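Local coordinates for O-methyltransferase family 2 (Planctopirus limnophila, PDB 5I2H), which probably transfers methyl groups from S-adenosyl-L-methionine to hydroxyls of small molecules, forms a dimer, and binds the flavone apigenin in this crystal, at residues D16-D22 with T352-G356; L33-H39 with I110-Q115; P185-L189 with P261-D265. All coordinates share one frame; numbering follows the deposited sequence. Where two conformers were deposited one is given.

Overall arrangement
Contact 1 closes the longest loop of the three contacts, pinning helix 18-24 to the turn between strands 345-351 and 357-362 of the methyltransferase sheet. Contacts 2 and 3 follow one another inside it. Contact 2 lies in the helical dimerisation region, where helix 26-39 meets the loop after helix 107-110; contact 3 joins loops leading into the adjacent parallel strands 199-203 and 265-269. The centres of contacts 2 and 3 are about 52 Å apart, and that of contact 1 lies about 29 Å from contact 2 and 31 Å from contact 3. Contact 1 thus ties the N-terminal dimerisation part to the methyltransferase sheet beside the subunit interface, while contact 3 stays within the sheet domain.

Contact 1: residues D16-D22 with T352-G356; sequences DVTPIFD and TSAHG
With chi1 of -66° in D22 and -59° in H355, each side chain sets its CG anti to the carbonyl carbon, and carboxylate and imidazole arrive from opposite directions. H355 NE2 donates to both oxygens through their syn lone pairs, 2.9 Å to D22 OD1 and, more nearly straight, 3.1 Å to D22 OD2. The two planes are only 18° apart and the carboxylate lies at the ring edge, so the forked bond fixes the rotation of the imidazole. One face of that ring carries T18: with CG2 anti to its own backbone N, the methyl makes a CH-pi contact 3.6 Å from the H355 ring centroid, offset toward the rim. The hydroxyl branch of T18 reaches the backbone of the turn, where A354 N gives T18 OG1 a weak, bent bond of 3.2 Å. T18 OG1 itself donates to D16 OD1 at 2.6 Å, and the same oxygen caps T18 N at 3.0 Å. Water 1 links D16 OD2 (2.7 Å) to S353 OG (2.8 Å) in one of the two S353 conformers. A354 CB also approaches F21 obliquely; F21 meets Y109 of the second subunit edge-to-face, and its side chain is near bound apigenin. The helix, its lead-in capped by D16, is tied through the His-carboxylate bond of D22 to a type I' turn, S353-G356, joining the two antiparallel C-terminal strands of the methyltransferase sheet.

Contact 2: residues L33-H39 with I110-Q115; sequences LAASVAH and ISLAAQ
This is a largely apolar contact between a helix and a loop in the N-terminal dimerisation region, closed at one end by a single side-chain bond: A34, V37 and A38 of helix 26-39 lie against the loop that joins helices 107-110 and 117-128. Small residues let the backbones come close. A38 CB and A114 CB are 3.5 Å apart, tighter than usual for two carbons, and S111 OG sits 3.5 Å from A38 CB while its hydrogen bond goes to G107 O. A34 CB rests 3.9 Å from A113 CB. At the other end I110 points its CG2 branch, anti to its backbone N, into the angle between L33 and V37, reaching V37 CG2 at 3.8 Å and L33 CB at 3.9 Å; the V37 and I110 side chains cross at about a right angle. Helix 26-39 belongs to the dimerisation domain of the O-methyltransferase family, related to helix-turn-helix domains, and L33, I110 and A113 also pack on L23 or F24 of the second subunit. H39 extends its ring edge toward the loop. Its NE2 donates almost straight (173°) to A114 O at 2.7 Å; the oxygen lies in the ring plane, and the donor is tilted 22° from the carbonyl plane. Beside this bond, Q115 NE2 comes obliquely to H39 CE1 at 3.8 Å, with amide and ring planes 38° apart.

Contact 3: residues P185-L189 with P261-D265; sequences PGKIL and PPADD
K187 N donates to D264 OD1 at 2.8 Å in an almost linear bond (178°), meeting the oxygen on its syn side, 24° out of the carboxylate plane. The same oxygen lies 3.5 Å from G186 CA, where the absence of a side chain lets the carboxylate settle close to the backbone. D264 OD2 instead takes a water: water 2 donates to it at 2.6 Å and accepts from L189 N at 2.8 Å, bridging the two loops. I188 runs antiparallel alongside the D264 side chain, its CG1 3.6 Å from D264 OD2. With chi2 of -61°, the I188 chain bends so that CD1 reaches P262 CB at 4.0 Å, the isoleucine lying across the proline ring. Further out, V199 N donates to D264 OD2, so the aspartate is fixed from the neighbouring strand as well, while K187 NZ leads away to E293 O. D265, the first residue of strand 265-269, forms salt bridges with R198 and R296. The contact thus joins the approaches to two adjacent parallel strands, 199-203 and 265-269, of the Rossmann-like sheet. One carboxylate gathers two backbone N-H groups and a water on its two oxygens, a set of donors that would probably favour the ionised form of D264.

Contact 1: residues D16-D22 with T352-G356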
# COMPACT_ATOMS: atom_id res chain seq x y z
N ASP A 16 13.37 8.90 -11.36
CA ASP A 16 12.18 8.20 -11.84
C ASP A 16 11.14 8.25 -10.72
O ASP A 16 11.33 7.64 -9.67
CB ASP A 16 12.53 6.77 -12.21
CG ASP A 16 11.37 5.99 -12.80
OD1 ASP A 16 10.25 6.51 -12.87
OD2 ASP A 16 11.58 4.85 -13.24
N VAL A 17 10.03 8.96 -10.98
CA VAL A 17 8.97 9.14 -9.99
C VAL A 17 8.15 7.87 -9.77
O VAL A 17 7.38 7.79 -8.80
CB VAL A 17 8.06 10.30 -10.45
CG1 VAL A 17 7.26 9.88 -11.70
CG2 VAL A 17 7.11 10.76 -9.31
N THR A 18 8.32 6.87 -10.63
CA THR A 18 7.42 5.71 -10.62
C THR A 18 7.23 5.07 -9.25
O THR A 18 6.07 4.79 -8.88
CB THR A 18 7.91 4.68 -11.65
OG1 THR A 18 7.99 5.29 -12.95
CG2 THR A 18 6.96 3.47 -11.71
N PRO A 19 8.26 4.84 -8.43
CA PRO A 19 7.99 4.20 -7.11
C PRO A 19 7.06 5.00 -6.22
O PRO A 19 6.41 4.41 -5.36
CB PRO A 19 9.38 4.12 -6.46
CG PRO A 19 10.34 4.39 -7.57
CD PRO A 19 9.68 5.09 -8.67
N ILE A 20 7.02 6.32 -6.36
CA ILE A 20 6.10 7.10 -5.53
C ILE A 20 4.66 6.78 -5.91
O ILE A 20 3.79 6.66 -5.04
CB ILE A 20 6.41 8.61 -5.65
CG1 ILE A 20 7.75 8.93 -4.98
CG2 ILE A 20 5.24 9.43 -5.04
CD1 ILE A 20 8.30 10.31 -5.32
N PHE A 21 4.37 6.66 -7.21
CA PHE A 21 3.01 6.29 -7.63
C PHE A 21 2.65 4.92 -7.07
O PHE A 21 1.52 4.71 -6.62
CB PHE A 21 2.91 6.25 -9.18
CG PHE A 21 2.80 7.61 -9.81
CD1 PHE A 21 1.63 8.38 -9.66
CD2 PHE A 21 3.80 8.12 -10.58
CE1 PHE A 21 1.51 9.64 -10.25
CE2 PHE A 21 3.68 9.41 -11.17
CZ PHE A 21 2.55 10.16 -10.99
N ASP A 22 3.61 3.99 -7.09
CA ASP A 22 3.32 2.64 -6.64
C ASP A 22 3.01 2.64 -5.15
O ASP A 22 2.05 1.98 -4.71
CB ASP A 22 4.49 1.71 -6.96
CG ASP A 22 4.70 1.52 -8.46
OD1 ASP A 22 3.79 1.82 -9.24
OD2 ASP A 22 5.80 1.08 -8.87
N THR A 352 7.31 3.81 -21.98
CA THR A 352 7.63 5.21 -21.71
C THR A 352 8.15 5.30 -20.28
O THR A 352 9.30 4.92 -20.02
CB THR A 352 6.43 6.11 -22.04
OG1 THR A 352 5.31 5.74 -21.23
CG2 THR A 352 6.04 5.98 -23.56
N SER A 353 7.36 5.83 -19.34
CA SER A 353 7.73 5.81 -17.93
C SER A 353 6.46 5.77 -17.10
O SER A 353 5.35 5.81 -17.64
CB SER A 353 8.58 7.03 -17.54
OG SER A 353 8.97 6.90 -16.17
N ALA A 354 6.63 5.69 -15.77
CA ALA A 354 5.50 5.57 -14.85
C ALA A 354 4.55 4.45 -15.29
O ALA A 354 3.33 4.58 -15.25
CB ALA A 354 4.75 6.90 -14.69
N HIS A 355 5.13 3.33 -15.71
CA HIS A 355 4.42 2.15 -16.20
C HIS A 355 3.70 2.36 -17.53
O HIS A 355 2.93 1.49 -17.95
CB HIS A 355 3.45 1.62 -15.13
CG HIS A 355 4.14 1.23 -13.86
ND1 HIS A 355 5.23 0.39 -13.83
CD2 HIS A 355 3.92 1.61 -12.58
CE1 HIS A 355 5.63 0.24 -12.58
NE2 HIS A 355 4.86 0.97 -11.80
N GLY A 356 3.92 3.49 -18.20
CA GLY A 356 3.25 3.75 -19.47
C GLY A 356 3.86 2.97 -20.61
O GLY A 356 5.04 2.57 -20.58
O HOH W 1 10.10 4.47 -15.51

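Contact 2: residues L33-H39 with I110-Q115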
# COMPACT_ATOMS: atom_id res chain seq x y z
N LEU A 33 -8.26 -6.34 0.27
CA LEU A 33 -8.15 -7.42 1.25
C LEU A 33 -9.35 -7.42 2.18
O LEU A 33 -10.00 -8.46 2.38
CB LEU A 33 -6.84 -7.30 2.06
CG LEU A 33 -5.63 -7.81 1.29
CD1 LEU A 33 -4.36 -7.33 2.00
CD2 LEU A 33 -5.65 -9.34 1.12
N ALA A 34 -9.67 -6.25 2.77
CA ALA A 34 -10.79 -6.17 3.70
C ALA A 34 -12.12 -6.45 3.00
O ALA A 34 -12.99 -7.13 3.56
CB ALA A 34 -10.81 -4.81 4.41
N ALA A 35 -12.31 -5.89 1.80
CA ALA A 35 -13.54 -6.18 1.04
C ALA A 35 -13.67 -7.67 0.77
O ALA A 35 -14.76 -8.25 0.91
CB ALA A 35 -13.54 -5.40 -0.28
N SER A 36 -12.57 -8.33 0.39
CA SER A 36 -12.65 -9.72 -0.04
C SER A 36 -12.84 -10.66 1.14
O SER A 36 -13.58 -11.66 1.03
CB SER A 36 -11.39 -10.09 -0.80
OG SER A 36 -11.30 -9.26 -1.93
N VAL A 37 -12.19 -10.38 2.27
CA VAL A 37 -12.34 -11.23 3.45
C VAL A 37 -13.67 -10.99 4.13
O VAL A 37 -14.43 -11.93 4.42
CB VAL A 37 -11.17 -10.99 4.43
CG1 VAL A 37 -11.44 -11.67 5.81
CG2 VAL A 37 -9.86 -11.43 3.84
N ALA A 38 -13.97 -9.72 4.45
CA ALA A 38 -15.03 -9.43 5.41
C ALA A 38 -16.39 -9.16 4.78
O ALA A 38 -17.40 -9.32 5.47
CB ALA A 38 -14.64 -8.24 6.29
N HIS A 39 -16.44 -8.75 3.52
CA HIS A 39 -17.72 -8.43 2.89
C HIS A 39 -18.14 -9.43 1.82
O HIS A 39 -19.33 -9.77 1.74
CB HIS A 39 -17.68 -7.04 2.25
CG HIS A 39 -17.57 -5.93 3.24
ND1 HIS A 39 -18.67 -5.31 3.78
CD2 HIS A 39 -16.49 -5.36 3.84
CE1 HIS A 39 -18.28 -4.37 4.63
NE2 HIS A 39 -16.96 -4.40 4.69
N ILE A 110 -7.43 -8.97 9.21
CA ILE A 110 -7.81 -8.21 8.02
C ILE A 110 -9.15 -7.51 8.23
O ILE A 110 -9.35 -6.37 7.79
CB ILE A 110 -7.86 -9.14 6.79
CG1 ILE A 110 -6.52 -9.87 6.60
CG2 ILE A 110 -8.31 -8.39 5.54
CD1 ILE A 110 -5.35 -8.97 6.46
N SER A 111 -10.06 -8.16 8.96
CA SER A 111 -11.38 -7.60 9.15
C SER A 111 -11.40 -6.38 10.04
O SER A 111 -12.43 -5.71 10.11
CB SER A 111 -12.30 -8.69 9.69
OG SER A 111 -12.51 -9.69 8.70
N LEU A 112 -10.29 -6.07 10.73
CA LEU A 112 -10.18 -4.82 11.47
C LEU A 112 -10.36 -3.60 10.58
O LEU A 112 -10.63 -2.50 11.09
CB LEU A 112 -8.83 -4.73 12.17
CG LEU A 112 -8.67 -5.73 13.32
CD1 LEU A 112 -7.22 -5.79 13.76
CD2 LEU A 112 -9.57 -5.31 14.48
N ALA A 113 -10.19 -3.76 9.28
CA ALA A 113 -10.39 -2.67 8.33
C ALA A 113 -11.73 -2.76 7.61
O ALA A 113 -11.96 -1.99 6.67
CB ALA A 113 -9.25 -2.64 7.31
N ALA A 114 -12.61 -3.68 8.02
CA ALA A 114 -13.82 -3.95 7.24
C ALA A 114 -14.76 -2.75 7.17
O ALA A 114 -15.56 -2.63 6.24
CB ALA A 114 -14.58 -5.14 7.83
N GLN A 115 -14.70 -1.87 8.16
CA GLN A 115 -15.63 -0.77 8.25
C GLN A 115 -14.96 0.57 8.00
O GLN A 115 -15.57 1.61 8.25
CB GLN A 115 -16.33 -0.78 9.60
CG GLN A 115 -17.11 -2.07 9.82
CD GLN A 115 -18.28 -2.17 8.87
OE1 GLN A 115 -19.00 -1.21 8.68
NE2 GLN A 115 -18.45 -3.32 8.23

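Contact 3: residues P185-L189 with P261-D265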
# COMPACT_ATOMS: atom_id res chain seq x y z
N PRO A 185 6.00 10.87 -43.97
CA PRO A 185 5.62 12.26 -44.26
C PRO A 185 4.11 12.40 -44.11
O PRO A 185 3.35 11.50 -44.48
CB PRO A 185 6.06 12.47 -45.70
CG PRO A 185 7.12 11.43 -45.93
CD PRO A 185 6.75 10.25 -45.09
N GLY A 186 3.69 13.52 -43.51
CA GLY A 186 2.28 13.73 -43.25
C GLY A 186 1.49 13.99 -44.52
O GLY A 186 2.01 14.41 -45.55
N LYS A 187 0.18 13.75 -44.43
CA LYS A 187 -0.73 13.91 -45.55
C LYS A 187 -1.69 15.08 -45.39
O LYS A 187 -2.45 15.36 -46.31
CB LYS A 187 -1.54 12.64 -45.74
CG LYS A 187 -0.72 11.44 -46.18
CD LYS A 187 -1.65 10.28 -46.47
CE LYS A 187 -0.95 9.13 -47.18
NZ LYS A 187 -1.94 8.04 -47.46
N ILE A 188 -1.70 15.73 -44.23
CA ILE A 188 -2.63 16.82 -43.97
C ILE A 188 -2.02 18.17 -44.32
O ILE A 188 -2.66 18.99 -44.98
CB ILE A 188 -3.12 16.78 -42.50
CG1 ILE A 188 -3.59 15.37 -42.06
CG2 ILE A 188 -4.21 17.83 -42.28
CD1 ILE A 188 -4.78 14.77 -42.83
N LEU A 189 -0.78 18.43 -43.91
CA LEU A 189 -0.10 19.69 -44.23
C LEU A 189 0.52 19.60 -45.62
O LEU A 189 1.16 18.60 -45.97
CB LEU A 189 1.01 19.99 -43.23
CG LEU A 189 0.64 19.97 -41.75
CD1 LEU A 189 1.90 20.07 -40.90
CD2 LEU A 189 -0.35 21.08 -41.42
N PRO A 261 -10.96 16.56 -36.05
CA PRO A 261 -10.32 17.29 -37.16
C PRO A 261 -9.36 16.38 -37.90
O PRO A 261 -8.88 15.36 -37.34
CB PRO A 261 -9.56 18.42 -36.44
CG PRO A 261 -9.24 17.82 -35.10
CD PRO A 261 -10.43 16.95 -34.73
N PRO A 262 -9.04 16.70 -39.15
CA PRO A 262 -8.06 15.90 -39.90
C PRO A 262 -6.74 15.85 -39.17
O PRO A 262 -6.26 16.85 -38.64
CB PRO A 262 -7.94 16.66 -41.23
CG PRO A 262 -9.22 17.38 -41.38
CD PRO A 262 -9.59 17.80 -39.97
N ALA A 263 -6.14 14.67 -39.15
CA ALA A 263 -4.89 14.43 -38.44
C ALA A 263 -4.18 13.25 -39.05
O ALA A 263 -4.81 12.34 -39.61
CB ALA A 263 -5.14 14.18 -36.96
N ASP A 264 -2.85 13.25 -38.92
CA ASP A 264 -2.06 12.08 -39.30
C ASP A 264 -1.99 11.06 -38.17
O ASP A 264 -2.11 9.86 -38.41
CB ASP A 264 -0.64 12.52 -39.67
CG ASP A 264 -0.60 13.39 -40.92
OD1 ASP A 264 -0.86 12.87 -42.03
OD2 ASP A 264 -0.32 14.59 -40.80
N ASP A 265 -1.75 11.52 -36.95
CA ASP A 265 -1.64 10.68 -35.76
C ASP A 265 -2.71 11.09 -34.77
O ASP A 265 -2.94 12.30 -34.59
CB ASP A 265 -0.29 10.85 -35.07
CG ASP A 265 0.87 10.32 -35.92
OD1 ASP A 265 0.67 9.33 -36.64
OD2 ASP A 265 1.96 10.90 -35.87
O HOH W 2 0.46 16.51 -42.38